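Local coordinates for SorB (Sorangium cellulosum, PDB 6B2V), which forms a pyran ring in the growing polyketide, as the pyran synthase domain of module nine in the trans-acyltransferase assembly line for the antibiotic sorangicin, at residues R151-I156 against D185-A190; V215-L220 against V251-A256; H28-R33 against E201-D206; L68-A73 against C101-V106; D79-G84 against V131-P136. One frame throughout, in Å; residues are numbered along the deposited sequence.

Contact 1: R151-I156 against D185-A190; sequences RTRCAI and DHEALA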
# COMPACT_ATOMS: atom_id res chain seq x y z
N ARG A 151 -17.90 -4.86 -14.08
CA ARG A 151 -18.05 -6.31 -14.12
C ARG A 151 -18.30 -6.79 -15.56
O ARG A 151 -17.72 -7.73 -15.99
CB ARG A 151 -19.30 -6.80 -13.34
CG ARG A 151 -19.27 -6.69 -11.85
CD ARG A 151 -20.51 -7.42 -11.24
NE ARG A 151 -20.54 -8.82 -11.59
CZ ARG A 151 -21.62 -9.58 -11.67
NH1 ARG A 151 -22.80 -9.09 -11.42
NH2 ARG A 151 -21.52 -10.85 -12.01
N THR A 152 -19.12 -6.08 -16.31
CA THR A 152 -19.44 -6.47 -17.67
C THR A 152 -18.28 -6.45 -18.66
O THR A 152 -18.37 -7.13 -19.63
CB THR A 152 -20.65 -5.73 -18.26
OG1 THR A 152 -20.28 -4.42 -18.57
CG2 THR A 152 -21.81 -5.74 -17.30
N ARG A 153 -17.24 -5.70 -18.35
CA ARG A 153 -16.08 -5.56 -19.23
C ARG A 153 -14.82 -6.28 -18.75
O ARG A 153 -13.78 -6.05 -19.19
CB ARG A 153 -15.82 -4.10 -19.58
CG ARG A 153 -15.42 -3.21 -18.44
CD ARG A 153 -15.28 -1.77 -18.87
NE ARG A 153 -14.70 -0.98 -17.83
CZ ARG A 153 -15.30 0.03 -17.25
NH1 ARG A 153 -16.52 0.35 -17.60
NH2 ARG A 153 -14.67 0.69 -16.33
N CYS A 154 -14.98 -7.16 -17.78
CA CYS A 154 -13.88 -8.00 -17.26
C CYS A 154 -14.30 -9.48 -17.38
O CYS A 154 -14.88 -10.00 -16.55
CB CYS A 154 -13.58 -7.76 -15.78
SG CYS A 154 -12.87 -6.11 -15.45
N ALA A 155 -13.97 -10.07 -18.51
CA ALA A 155 -14.41 -11.38 -18.87
C ALA A 155 -13.79 -12.58 -18.27
O ALA A 155 -14.39 -13.59 -18.26
CB ALA A 155 -14.39 -11.49 -20.40
N ILE A 156 -12.60 -12.46 -17.73
CA ILE A 156 -11.91 -13.62 -17.26
C ILE A 156 -11.98 -13.73 -15.74
O ILE A 156 -11.59 -12.85 -15.05
CB ILE A 156 -10.41 -13.56 -17.72
CG1 ILE A 156 -10.30 -13.50 -19.24
CG2 ILE A 156 -9.65 -14.78 -17.27
CD1 ILE A 156 -8.99 -12.94 -19.67
N ASP A 185 -7.85 -7.72 -20.37
CA ASP A 185 -6.43 -7.66 -20.64
C ASP A 185 -5.75 -6.47 -19.99
O ASP A 185 -4.58 -6.43 -19.99
CB ASP A 185 -6.08 -7.71 -22.14
CG ASP A 185 -6.71 -6.62 -22.93
OD1 ASP A 185 -7.43 -5.81 -22.42
OD2 ASP A 185 -6.48 -6.63 -24.12
N HIS A 186 -6.50 -5.50 -19.49
CA HIS A 186 -5.94 -4.31 -18.90
C HIS A 186 -6.63 -3.73 -17.65
O HIS A 186 -6.25 -2.75 -17.16
CB HIS A 186 -5.90 -3.18 -19.92
CG HIS A 186 -7.25 -2.72 -20.32
ND1 HIS A 186 -8.03 -3.42 -21.20
CD2 HIS A 186 -7.99 -1.68 -19.90
CE1 HIS A 186 -9.17 -2.80 -21.35
NE2 HIS A 186 -9.18 -1.74 -20.57
N GLU A 187 -7.62 -4.44 -17.16
CA GLU A 187 -8.41 -4.01 -16.03
C GLU A 187 -8.78 -5.22 -15.16
O GLU A 187 -8.92 -6.29 -15.60
CB GLU A 187 -9.68 -3.27 -16.56
CG GLU A 187 -10.68 -2.68 -15.59
CD GLU A 187 -11.73 -1.85 -16.30
OE1 GLU A 187 -12.00 -2.14 -17.45
OE2 GLU A 187 -12.27 -0.94 -15.69
N ALA A 188 -8.89 -4.96 -13.87
CA ALA A 188 -9.27 -5.98 -12.93
C ALA A 188 -10.20 -5.46 -11.82
O ALA A 188 -10.11 -4.38 -11.41
CB ALA A 188 -8.03 -6.57 -12.28
N LEU A 189 -11.08 -6.34 -11.40
CA LEU A 189 -12.00 -6.09 -10.32
C LEU A 189 -12.03 -7.26 -9.33
O LEU A 189 -12.33 -8.36 -9.64
CB LEU A 189 -13.38 -5.82 -10.88
CG LEU A 189 -14.45 -5.39 -9.90
CD1 LEU A 189 -14.27 -3.96 -9.45
CD2 LEU A 189 -15.83 -5.62 -10.51
N ALA A 190 -11.70 -6.91 -8.10
CA ALA A 190 -11.72 -7.87 -7.00
C ALA A 190 -12.80 -7.51 -6.00
O ALA A 190 -12.93 -6.41 -5.68
CB ALA A 190 -10.40 -7.88 -6.26
O HOH W 1 -11.87 -4.02 -19.39

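Contact 2: V215-L220 against V251-A256; sequences VPAIFL and VHARRA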
# COMPACT_ATOMS: atom_id res chain seq x y z
N VAL A 215 -2.73 -6.34 -4.56
CA VAL A 215 -2.62 -7.62 -5.25
C VAL A 215 -3.25 -7.64 -6.62
O VAL A 215 -2.69 -8.17 -7.51
CB VAL A 215 -3.08 -8.81 -4.33
CG1 VAL A 215 -3.46 -10.06 -5.11
CG2 VAL A 215 -1.97 -9.17 -3.41
N PRO A 216 -4.43 -7.06 -6.78
CA PRO A 216 -5.04 -7.08 -8.10
C PRO A 216 -4.23 -6.31 -9.15
O PRO A 216 -4.25 -6.68 -10.27
CB PRO A 216 -6.43 -6.49 -7.85
CG PRO A 216 -6.69 -6.91 -6.50
CD PRO A 216 -5.41 -6.70 -5.76
N ALA A 217 -3.61 -5.20 -8.75
CA ALA A 217 -2.75 -4.43 -9.63
C ALA A 217 -1.48 -5.19 -10.02
O ALA A 217 -1.07 -5.13 -11.11
CB ALA A 217 -2.40 -3.08 -9.00
N ILE A 218 -0.89 -5.84 -9.05
CA ILE A 218 0.28 -6.63 -9.31
C ILE A 218 -0.06 -7.83 -10.22
O ILE A 218 0.64 -8.11 -11.12
CB ILE A 218 0.94 -7.07 -8.02
CG1 ILE A 218 1.52 -5.88 -7.33
CG2 ILE A 218 2.01 -8.11 -8.30
CD1 ILE A 218 1.81 -6.10 -5.89
N PHE A 219 -1.20 -8.44 -9.97
CA PHE A 219 -1.65 -9.52 -10.80
C PHE A 219 -1.80 -9.02 -12.25
O PHE A 219 -1.38 -9.66 -13.15
CB PHE A 219 -2.97 -10.08 -10.21
CG PHE A 219 -3.67 -11.06 -11.08
CD1 PHE A 219 -4.54 -10.63 -12.01
CD2 PHE A 219 -3.42 -12.38 -10.97
CE1 PHE A 219 -5.17 -11.51 -12.84
CE2 PHE A 219 -4.07 -13.28 -11.79
CZ PHE A 219 -4.94 -12.83 -12.72
N LEU A 220 -2.37 -7.85 -12.44
CA LEU A 220 -2.52 -7.29 -13.75
C LEU A 220 -1.16 -7.04 -14.43
O LEU A 220 -0.99 -7.28 -15.57
CB LEU A 220 -3.32 -5.99 -13.68
CG LEU A 220 -4.11 -5.49 -14.82
CD1 LEU A 220 -4.96 -6.58 -15.43
CD2 LEU A 220 -4.99 -4.40 -14.26
N VAL A 251 -11.94 -3.70 -5.29
CA VAL A 251 -10.67 -3.13 -5.69
C VAL A 251 -10.70 -3.12 -7.24
O VAL A 251 -10.93 -4.10 -7.82
CB VAL A 251 -9.51 -3.97 -5.18
CG1 VAL A 251 -8.19 -3.48 -5.73
CG2 VAL A 251 -9.42 -3.92 -3.68
N HIS A 252 -10.45 -1.96 -7.82
CA HIS A 252 -10.47 -1.69 -9.23
C HIS A 252 -9.11 -1.20 -9.67
O HIS A 252 -8.75 -0.15 -9.39
CB HIS A 252 -11.51 -0.63 -9.54
CG HIS A 252 -11.66 -0.32 -11.00
ND1 HIS A 252 -11.88 0.94 -11.48
CD2 HIS A 252 -11.57 -1.12 -12.08
CE1 HIS A 252 -11.94 0.89 -12.79
NE2 HIS A 252 -11.79 -0.36 -13.18
N ALA A 253 -8.44 -2.05 -10.43
CA ALA A 253 -7.12 -1.81 -10.96
C ALA A 253 -7.09 -1.80 -12.48
O ALA A 253 -7.74 -2.55 -13.10
CB ALA A 253 -6.19 -2.94 -10.54
N ARG A 254 -6.00 -1.20 -13.10
CA ARG A 254 -6.12 -0.70 -14.45
C ARG A 254 -4.84 0.03 -14.82
O ARG A 254 -4.14 0.49 -14.02
CB ARG A 254 -7.34 0.27 -14.59
CG ARG A 254 -7.27 1.51 -13.76
CD ARG A 254 -8.53 2.37 -13.86
NE ARG A 254 -8.38 3.58 -13.08
CZ ARG A 254 -8.59 3.66 -11.79
NH1 ARG A 254 -8.37 4.79 -11.15
NH2 ARG A 254 -8.99 2.59 -11.16
N ARG A 255 -4.38 -0.47 -15.99
CA ARG A 255 -3.16 0.09 -16.50
C ARG A 255 -3.38 1.61 -16.54
O ARG A 255 -4.38 2.05 -16.96
CB ARG A 255 -2.82 -0.50 -17.88
CG ARG A 255 -1.52 -0.05 -18.54
CD ARG A 255 -0.27 -0.53 -17.84
NE ARG A 255 0.97 -0.31 -18.59
CZ ARG A 255 1.43 -1.11 -19.51
NH1 ARG A 255 2.54 -0.80 -20.13
NH2 ARG A 255 0.81 -2.21 -19.85
N ALA A 256 -2.36 2.35 -16.14
CA ALA A 256 -2.39 3.78 -16.15
C ALA A 256 -2.31 4.32 -17.56
O ALA A 256 -1.98 3.64 -18.47
CB ALA A 256 -1.27 4.33 -15.31

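Contact 3: H28-R33 against E201-D206; sequences HPLVHR and EAFLLD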
# COMPACT_ATOMS: atom_id res chain seq x y z
N HIS A 28 0.27 2.90 18.37
CA HIS A 28 0.18 2.43 17.01
C HIS A 28 1.14 1.28 16.85
O HIS A 28 2.24 1.40 17.27
CB HIS A 28 0.45 3.55 16.05
CG HIS A 28 0.16 3.20 14.64
ND1 HIS A 28 1.03 2.47 13.87
CD2 HIS A 28 -0.90 3.46 13.85
CE1 HIS A 28 0.51 2.29 12.68
NE2 HIS A 28 -0.65 2.89 12.64
N PRO A 29 0.78 0.23 16.16
CA PRO A 29 1.67 -0.92 16.04
C PRO A 29 3.01 -0.63 15.37
O PRO A 29 3.93 -1.35 15.54
CB PRO A 29 0.87 -1.88 15.16
CG PRO A 29 -0.53 -1.51 15.44
CD PRO A 29 -0.54 -0.05 15.58
N LEU A 30 3.04 0.40 14.56
CA LEU A 30 4.26 0.72 13.83
C LEU A 30 5.06 1.91 14.32
O LEU A 30 6.06 2.20 13.78
CB LEU A 30 3.98 0.83 12.33
CG LEU A 30 3.12 -0.25 11.69
CD1 LEU A 30 2.83 0.15 10.27
CD2 LEU A 30 3.76 -1.61 11.73
N VAL A 31 4.55 2.63 15.28
CA VAL A 31 5.24 3.76 15.82
C VAL A 31 5.24 3.67 17.33
O VAL A 31 4.27 3.92 17.92
CB VAL A 31 4.52 5.04 15.43
CG1 VAL A 31 5.23 6.23 16.01
CG2 VAL A 31 4.44 5.14 13.93
N HIS A 32 6.37 3.31 17.92
CA HIS A 32 6.44 3.16 19.36
C HIS A 32 6.96 4.33 20.18
O HIS A 32 6.54 4.50 21.28
CB HIS A 32 7.22 1.91 19.70
CG HIS A 32 6.73 0.67 19.03
ND1 HIS A 32 7.46 -0.48 18.96
CD2 HIS A 32 5.55 0.41 18.43
CE1 HIS A 32 6.77 -1.40 18.32
NE2 HIS A 32 5.60 -0.88 17.99
N ARG A 33 7.90 5.10 19.66
CA ARG A 33 8.42 6.20 20.45
C ARG A 33 8.95 7.31 19.57
O ARG A 33 9.25 7.10 18.39
CB ARG A 33 9.41 5.68 21.49
CG ARG A 33 10.68 5.09 20.90
CD ARG A 33 11.58 4.51 21.99
NE ARG A 33 12.82 3.98 21.44
CZ ARG A 33 12.95 2.77 20.90
NH1 ARG A 33 11.90 1.96 20.84
NH2 ARG A 33 14.12 2.37 20.43
N GLU A 201 -7.43 -1.92 15.44
CA GLU A 201 -8.12 -0.70 15.02
C GLU A 201 -7.25 0.54 15.06
O GLU A 201 -7.64 1.59 14.69
CB GLU A 201 -9.50 -0.52 15.67
CG GLU A 201 -10.44 -1.65 15.28
CD GLU A 201 -11.80 -1.55 15.93
OE1 GLU A 201 -12.25 -2.62 16.39
OE2 GLU A 201 -12.33 -0.46 15.97
N ALA A 202 -6.04 0.38 15.56
CA ALA A 202 -5.08 1.48 15.55
C ALA A 202 -4.61 1.81 14.13
O ALA A 202 -4.25 2.92 13.81
CB ALA A 202 -3.91 1.18 16.44
N PHE A 203 -4.62 0.80 13.29
CA PHE A 203 -4.24 0.99 11.91
C PHE A 203 -5.28 1.79 11.12
O PHE A 203 -6.43 1.56 11.32
CB PHE A 203 -4.15 -0.35 11.19
CG PHE A 203 -2.94 -1.18 11.48
CD1 PHE A 203 -1.67 -0.74 11.23
CD2 PHE A 203 -3.07 -2.46 11.91
CE1 PHE A 203 -0.59 -1.54 11.45
CE2 PHE A 203 -2.00 -3.26 12.15
CZ PHE A 203 -0.75 -2.79 11.91
N LEU A 204 -4.89 2.76 10.32
CA LEU A 204 -5.82 3.39 9.43
C LEU A 204 -5.92 2.41 8.25
O LEU A 204 -6.97 1.89 7.96
CB LEU A 204 -5.38 4.74 8.98
CG LEU A 204 -6.28 5.43 7.96
CD1 LEU A 204 -7.74 5.36 8.30
CD2 LEU A 204 -5.86 6.85 7.78
N LEU A 205 -4.77 2.10 7.66
CA LEU A 205 -4.70 1.05 6.66
C LEU A 205 -3.91 -0.16 7.21
O LEU A 205 -2.73 -0.13 7.22
CB LEU A 205 -4.03 1.53 5.38
CG LEU A 205 -4.01 0.57 4.20
CD1 LEU A 205 -5.40 0.12 3.80
CD2 LEU A 205 -3.31 1.20 3.04
N ASP A 206 -4.61 -1.20 7.62
CA ASP A 206 -4.03 -2.43 8.06
C ASP A 206 -3.30 -3.00 6.85
O ASP A 206 -3.80 -3.01 5.79
CB ASP A 206 -5.15 -3.44 8.47
CG ASP A 206 -4.64 -4.75 9.09
OD1 ASP A 206 -3.90 -5.56 8.54
OD2 ASP A 206 -5.04 -5.07 10.17

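Contact 4: L68-A73 against C101-V106; sequences LEMARA and CELRVV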
# COMPACT_ATOMS: atom_id res chain seq x y z
N LEU A 68 3.93 2.97 4.30
CA LEU A 68 3.05 4.08 4.07
C LEU A 68 2.27 4.36 5.32
O LEU A 68 2.11 5.45 5.70
CB LEU A 68 2.09 3.82 2.92
CG LEU A 68 2.72 3.58 1.55
CD1 LEU A 68 1.70 3.25 0.50
CD2 LEU A 68 3.56 4.74 1.09
N GLU A 69 1.77 3.31 5.92
CA GLU A 69 1.03 3.45 7.17
C GLU A 69 1.93 3.99 8.30
O GLU A 69 1.53 4.77 9.08
CB GLU A 69 0.35 2.12 7.56
CG GLU A 69 -0.33 2.07 8.94
CD GLU A 69 -1.59 2.90 9.06
OE1 GLU A 69 -2.11 3.35 8.10
OE2 GLU A 69 -2.02 3.05 10.18
N MET A 70 3.16 3.53 8.36
CA MET A 70 4.08 3.99 9.37
C MET A 70 4.38 5.48 9.22
O MET A 70 4.35 6.20 10.17
CB MET A 70 5.39 3.18 9.33
CG MET A 70 6.35 3.57 10.43
SD MET A 70 7.87 2.59 10.24
CE MET A 70 8.76 3.06 11.72
N ALA A 71 4.63 5.92 8.00
CA ALA A 71 4.89 7.30 7.78
C ALA A 71 3.69 8.18 8.14
O ALA A 71 3.85 9.16 8.75
CB ALA A 71 5.26 7.53 6.34
N ARG A 72 2.51 7.76 7.75
CA ARG A 72 1.30 8.47 8.09
C ARG A 72 1.09 8.50 9.59
O ARG A 72 0.76 9.50 10.14
CB ARG A 72 0.09 7.82 7.43
CG ARG A 72 -1.27 8.49 7.68
CD ARG A 72 -2.41 7.46 7.66
NE ARG A 72 -2.35 6.47 8.71
CZ ARG A 72 -2.57 6.70 9.98
NH1 ARG A 72 -2.90 7.90 10.38
NH2 ARG A 72 -2.49 5.74 10.84
N ALA A 73 1.27 7.36 10.24
CA ALA A 73 1.09 7.28 11.67
C ALA A 73 2.09 8.19 12.39
O ALA A 73 1.75 8.80 13.36
CB ALA A 73 1.20 5.87 12.14
N CYS A 101 14.61 -5.91 15.23
CA CYS A 101 15.22 -4.78 14.55
C CYS A 101 14.44 -3.51 14.76
O CYS A 101 13.24 -3.52 14.80
CB CYS A 101 15.29 -5.07 13.06
SG CYS A 101 16.43 -4.09 12.05
N GLU A 102 15.14 -2.41 14.82
CA GLU A 102 14.49 -1.14 14.94
C GLU A 102 14.30 -0.52 13.57
O GLU A 102 15.11 -0.65 12.75
CB GLU A 102 15.33 -0.20 15.79
CG GLU A 102 14.79 1.20 15.95
CD GLU A 102 15.80 2.25 16.45
OE1 GLU A 102 16.67 2.69 15.74
OE2 GLU A 102 15.67 2.68 17.54
N LEU A 103 13.18 0.13 13.38
CA LEU A 103 12.90 0.88 12.17
C LEU A 103 12.65 2.31 12.59
O LEU A 103 11.94 2.53 13.52
CB LEU A 103 11.68 0.32 11.46
CG LEU A 103 11.53 0.56 9.99
CD1 LEU A 103 12.71 0.13 9.20
CD2 LEU A 103 10.31 -0.18 9.51
N ARG A 104 13.24 3.24 11.88
CA ARG A 104 13.11 4.65 12.17
C ARG A 104 12.57 5.41 10.99
O ARG A 104 12.88 5.07 9.92
CB ARG A 104 14.46 5.22 12.57
CG ARG A 104 14.43 6.66 13.00
CD ARG A 104 15.80 7.23 13.28
NE ARG A 104 16.57 6.44 14.23
CZ ARG A 104 17.88 6.59 14.37
NH1 ARG A 104 18.53 7.43 13.61
NH2 ARG A 104 18.55 5.87 15.23
N VAL A 105 11.71 6.37 11.25
CA VAL A 105 11.19 7.20 10.21
C VAL A 105 11.47 8.63 10.58
O VAL A 105 11.13 9.04 11.63
CB VAL A 105 9.69 6.94 9.95
CG1 VAL A 105 8.87 7.13 11.18
CG2 VAL A 105 9.17 7.82 8.85
N VAL A 106 12.08 9.36 9.67
CA VAL A 106 12.43 10.75 9.87
C VAL A 106 11.59 11.64 8.97
O VAL A 106 11.48 11.41 7.82
CB VAL A 106 13.92 10.96 9.55
CG1 VAL A 106 14.34 12.41 9.72
CG2 VAL A 106 14.76 10.11 10.44

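Contact 5: D79-G84 against V131-P136; sequences DLSIAG and VFDEPP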
# COMPACT_ATOMS: atom_id res chain seq x y z
N ASP A 79 1.28 15.49 15.35
CA ASP A 79 0.17 16.41 15.20
C ASP A 79 -0.03 16.99 13.81
O ASP A 79 -0.50 18.07 13.66
CB ASP A 79 0.26 17.52 16.23
CG ASP A 79 0.31 17.00 17.64
OD1 ASP A 79 -0.51 16.20 18.00
OD2 ASP A 79 1.18 17.42 18.39
N LEU A 80 0.34 16.26 12.78
CA LEU A 80 0.16 16.73 11.42
C LEU A 80 -1.08 16.09 10.83
O LEU A 80 -1.43 15.01 11.17
CB LEU A 80 1.39 16.43 10.55
CG LEU A 80 2.70 16.82 11.21
CD1 LEU A 80 3.91 16.27 10.49
CD2 LEU A 80 2.81 18.32 11.37
N SER A 81 -1.72 16.78 9.90
CA SER A 81 -2.92 16.31 9.26
C SER A 81 -2.59 15.94 7.82
O SER A 81 -2.30 16.75 7.04
CB SER A 81 -3.97 17.44 9.35
OG SER A 81 -5.20 17.04 8.84
N ILE A 82 -2.73 14.67 7.50
CA ILE A 82 -2.28 14.16 6.22
C ILE A 82 -3.38 13.82 5.26
O ILE A 82 -4.26 13.11 5.60
CB ILE A 82 -1.46 12.88 6.48
CG1 ILE A 82 -0.32 13.12 7.46
CG2 ILE A 82 -0.95 12.25 5.21
CD1 ILE A 82 0.60 14.21 7.07
N ALA A 83 -3.28 14.34 4.07
CA ALA A 83 -4.20 14.09 3.00
C ALA A 83 -3.79 12.94 2.12
O ALA A 83 -4.59 12.35 1.47
CB ALA A 83 -4.34 15.34 2.14
N GLY A 84 -2.51 12.67 2.10
CA GLY A 84 -2.00 11.63 1.26
C GLY A 84 -0.50 11.58 1.21
O GLY A 84 0.14 12.22 1.96
N VAL A 131 1.70 14.65 2.20
CA VAL A 131 0.99 15.82 1.77
C VAL A 131 -0.03 16.22 2.81
O VAL A 131 -0.87 15.45 3.17
CB VAL A 131 0.24 15.51 0.48
CG1 VAL A 131 -0.50 16.73 -0.02
CG2 VAL A 131 1.17 14.94 -0.57
N PHE A 132 0.11 17.44 3.26
CA PHE A 132 -0.72 18.00 4.27
C PHE A 132 -2.06 18.38 3.71
O PHE A 132 -2.24 18.58 2.57
CB PHE A 132 -0.06 19.26 4.82
CG PHE A 132 1.05 19.03 5.81
CD1 PHE A 132 1.49 17.79 6.12
CD2 PHE A 132 1.66 20.09 6.41
CE1 PHE A 132 2.50 17.60 7.01
CE2 PHE A 132 2.66 19.93 7.32
CZ PHE A 132 3.08 18.68 7.63
N ASP A 133 -3.01 18.50 4.61
CA ASP A 133 -4.32 18.95 4.27
C ASP A 133 -4.30 20.45 3.89
O ASP A 133 -5.18 20.89 3.24
CB ASP A 133 -5.30 18.71 5.40
CG ASP A 133 -5.81 17.33 5.43
OD1 ASP A 133 -6.15 16.77 4.42
OD2 ASP A 133 -5.92 16.78 6.49
N GLU A 134 -3.32 21.19 4.39
CA GLU A 134 -3.18 22.65 4.13
C GLU A 134 -1.83 23.01 3.53
O GLU A 134 -0.82 22.57 4.00
CB GLU A 134 -3.39 23.51 5.36
CG GLU A 134 -4.78 23.52 5.91
CD GLU A 134 -5.84 24.01 4.96
OE1 GLU A 134 -5.54 24.70 4.04
OE2 GLU A 134 -6.99 23.70 5.16
N PRO A 135 -1.80 23.79 2.47
CA PRO A 135 -2.94 24.19 1.67
C PRO A 135 -3.51 23.02 0.88
O PRO A 135 -2.83 22.04 0.72
CB PRO A 135 -2.34 25.20 0.71
CG PRO A 135 -0.96 24.72 0.52
CD PRO A 135 -0.53 24.19 1.85
N PRO A 136 -4.73 23.14 0.41
CA PRO A 136 -5.33 21.99 -0.25
C PRO A 136 -4.53 21.52 -1.42
O PRO A 136 -4.12 22.29 -2.20
CB PRO A 136 -6.68 22.52 -0.69
CG PRO A 136 -7.01 23.56 0.32
CD PRO A 136 -5.70 24.21 0.65

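Contact 1: R151-I156 against D185-A190
Arg153 grips the carboxylate of Glu187 side-on in a salt bridge, NE reaching OE1 at 3.0 Å and NH2 reaching OE2 at 3.0 Å. The guanidinium and carboxylate planes lie 30° apart, and NH2 uses the syn lone pair of OE2. NE also makes a weak bond to OE2. A water adds a second link on the same residues: it donates to Arg153 O at 2.8 Å and to Glu187 OE1 at 2.7 Å. Glu187 gets this far because its chain is extended, with CG anti to the backbone N (chi1 -178°). Strand 187-192, which carries it, runs between strands 178-183 and 250-255 of the C-terminal hotdog fold; the other segment leaves helix 147-152 and turns into strand 156-158. Beside the ion pair, the buried Cys154 SG rests 4.1 Å from Glu187 CG. Farther along, Arg151 touches Leu189 with its aliphatic part, CG to CD2 at 3.8 Å, while its charged end leads elsewhere. Val150, the residue before Arg151, also packs on Glu187 and Leu189. The carboxylate has a further direct partner in His252, whose NE2 is hydrogen-bonded to Glu187 OE2 from the adjacent strand and probably bears on the placement of the oxygen facing Arg153 NH2.

Contact 2: V215-L220 against V251-A256
Pro216, Ala217 and Leu220 of helix 207-225 lie on Val251 and Ala253 of strand 250-255, the helix-on-sheet packing of a hotdog fold, here the C-terminal one, in which the sheet wraps round a long central helix. Over these short segments the axes cross at -29° and approach to 7.6 Å. The apolar contacts follow one side of the helix. The Pro216 ring meets Val251 at about a right angle, CG to CG1 at 3.8 Å; CG1 stands anti to the Val251 backbone N (chi1 173°) and so is the branch that faces the proline. One residue on, two alanines let the backbones come together: Ala253 CB sits 3.9 Å from Ala217 CA and 4.1 Å from Ala217 CB. Val251 and Ala253 also touch Val270 of the next strand, 267-273. Pro216 N has no bond to the preceding turn, and the helix is kinked there.

A polar link between the two elements runs through a side-chain end: Arg255, which also has a salt bridge to Asp259, is hydrogen-bonded to Gln224 farther along the helix.

The remaining contacts set a methyl against peptide groups. Leu220, a buried side chain, lays CD2 on the strand backbone, 3.5 Å from Ala253 O and 3.6 Å from Arg254 N.

Contact 3: H28-R33 against E201-D206
His28 NE2 and Leu204 N, one from each segment, both hydrogen-bond to Glu69 OE2, so a single buried carboxylate oxygen from helix 64-77 gathers the two loops, with Arg72 NH2 as its third donor; Leu205 N takes the other oxygen, OE1. The other imidazole nitrogen is held too: His28 ND1 accepts Leu30 N at 3.0 Å, from 21° out of the ring plane. With the ring fixed at both nitrogens, His28 CD2 lies 3.4 Å from Ala202 O. Three residues of the type I turn that runs from His28 to Val31 pack on Phe203. Pro29 CG sits over one face in a CH-pi contact, 4.0 Å from the centroid of the Phe203 ring, while Leu30 CG comes to its edge, 3.9 Å from Phe203 CE1. The His28 ring meets it obliquely, with the planes at 89°. This joins the two halves of the double hotdog: residues 28-33 lead into the first strand of the N-terminal fold, and residues 201-206 lead into the central helix of the C-terminal one. Asp206, N-cap of that helix, hydrogen-bonds Asn208 N through OD1. Pro29 CD also packs on Ala202 CB at 3.7 Å, where both residues are partly exposed.

Contact 4: L68-A73 against C101-V106
Met70 projects from helix 64-77 onto Leu103 and Val105 of strand 101-110, where the central helix of the N-terminal hotdog fold crosses its sheet. The short axes approach to 9.2 Å and cross at -55°, a gap that one long side chain bridges. Met70 is extended throughout, with CG anti to the backbone N (chi1 -176°), and this carries its thioether across to the strand. There SD lies 3.8 Å from Leu103 CD2, and the terminal methyl CE reaches past the leucine to its carbonyl, 3.7 Å from Leu103 O. CE also approaches Val105 CG1 at 4.1 Å, and on another side Leu30 O. This is the close-packed part, and Val118 of the neighbouring strand packs on both Leu103 and Val105. One residue on, the fit is slacker: Ala71 CA and Val105 CG2 come no nearer than 4.4 Å, and Tyr116 packs on Ala71 as well.

Behind the helix, turned from the strand, Arg72 holds Glu69 side-on, NE to OE1 and NH2 to OE2, the latter at 2.8 Å. Both oxygens are met from above the carboxylate plane yet lie in the guanidinium plane. Arg72 NH1 has a further salt bridge to Glu76, and the group is buried.

The solvent side lies on the far face of the strand. Arg104 points away from the helix and is exposed, and its link to the neighbouring acid is loose: Arg104 NH2 stands 3.7 Å from Glu102 OE1, a long salt bridge.

Contact 5: D79-G84 against V131-P136
Ala83 N donates to Val131 O at 2.8 Å, nearly in line with the carbonyl bond, and Val131 N returns a bond to Gly84 O at 2.9 Å. Gly84 N makes a further, weak bond to Val131 O. Ala83 and Gly84 therefore both face Val131, a classic beta bulge, and the antiparallel register shifts by one between the non-hydrogen-bonded pair Ile82-Phe132 and the hydrogen-bonded pair Gly84-Val131. Beyond the strand ends, Asp133 N reaches Ser81 O at 3.1 Å. The same carbonyl oxygen receives a CA-H...O contact from Phe132 CA at 3.4 Å, so two groups meet Ser81 O. Ser81 OG points to the Asp133 carboxylate and donates to OD2; the 2.5 Å modelled between OG and OD2 is very short, and its exact length is doubtful.

Apolar packing gathers round Phe132. Although Phe132 starts out away from the other strand, CG lies anti to the carbonyl carbon (chi1 -79°) and the ring swings back, meeting two side chains obliquely. Leu80 CD2 touches Phe132 CZ at 3.8 Å, and Ile82 CD1 touches Phe132 CD1 at 3.8 Å.

In the N-terminal hotdog fold this is where helix 64-77, ended by a Schellman motif at Asp79, passes into strand 82-90. Leu80 and Ile82 pack back on Ala75 of that helix; Arg114 of strand 113-120 touches Leu80 and Phe132; and strand 82-90 lies between strands 123-132 and 232-241.

Overall arrangement
From the N terminus, residues 28-33 open contact 3, which closes only at 201-206 and spans the N-terminal hotdog fold and the first part of the C-terminal one. Within that span contacts 4 and 5 cross: 68-73 and 79-84 follow one another, then 101-106 and 131-136 complete the pairs; contact 4 packs the central helix on the sheet and contact 5 pairs the strand after it with strand 123-132. Contacts 3 and 4 meet at Glu69. Contact 1 follows, also inside the span of contact 3, and joins the connection after helix 147-152 to strand 187-192. Contact 2 comes last, after contact 3 has closed, and packs the second central helix; it adjoins contact 1 on neighbouring strands.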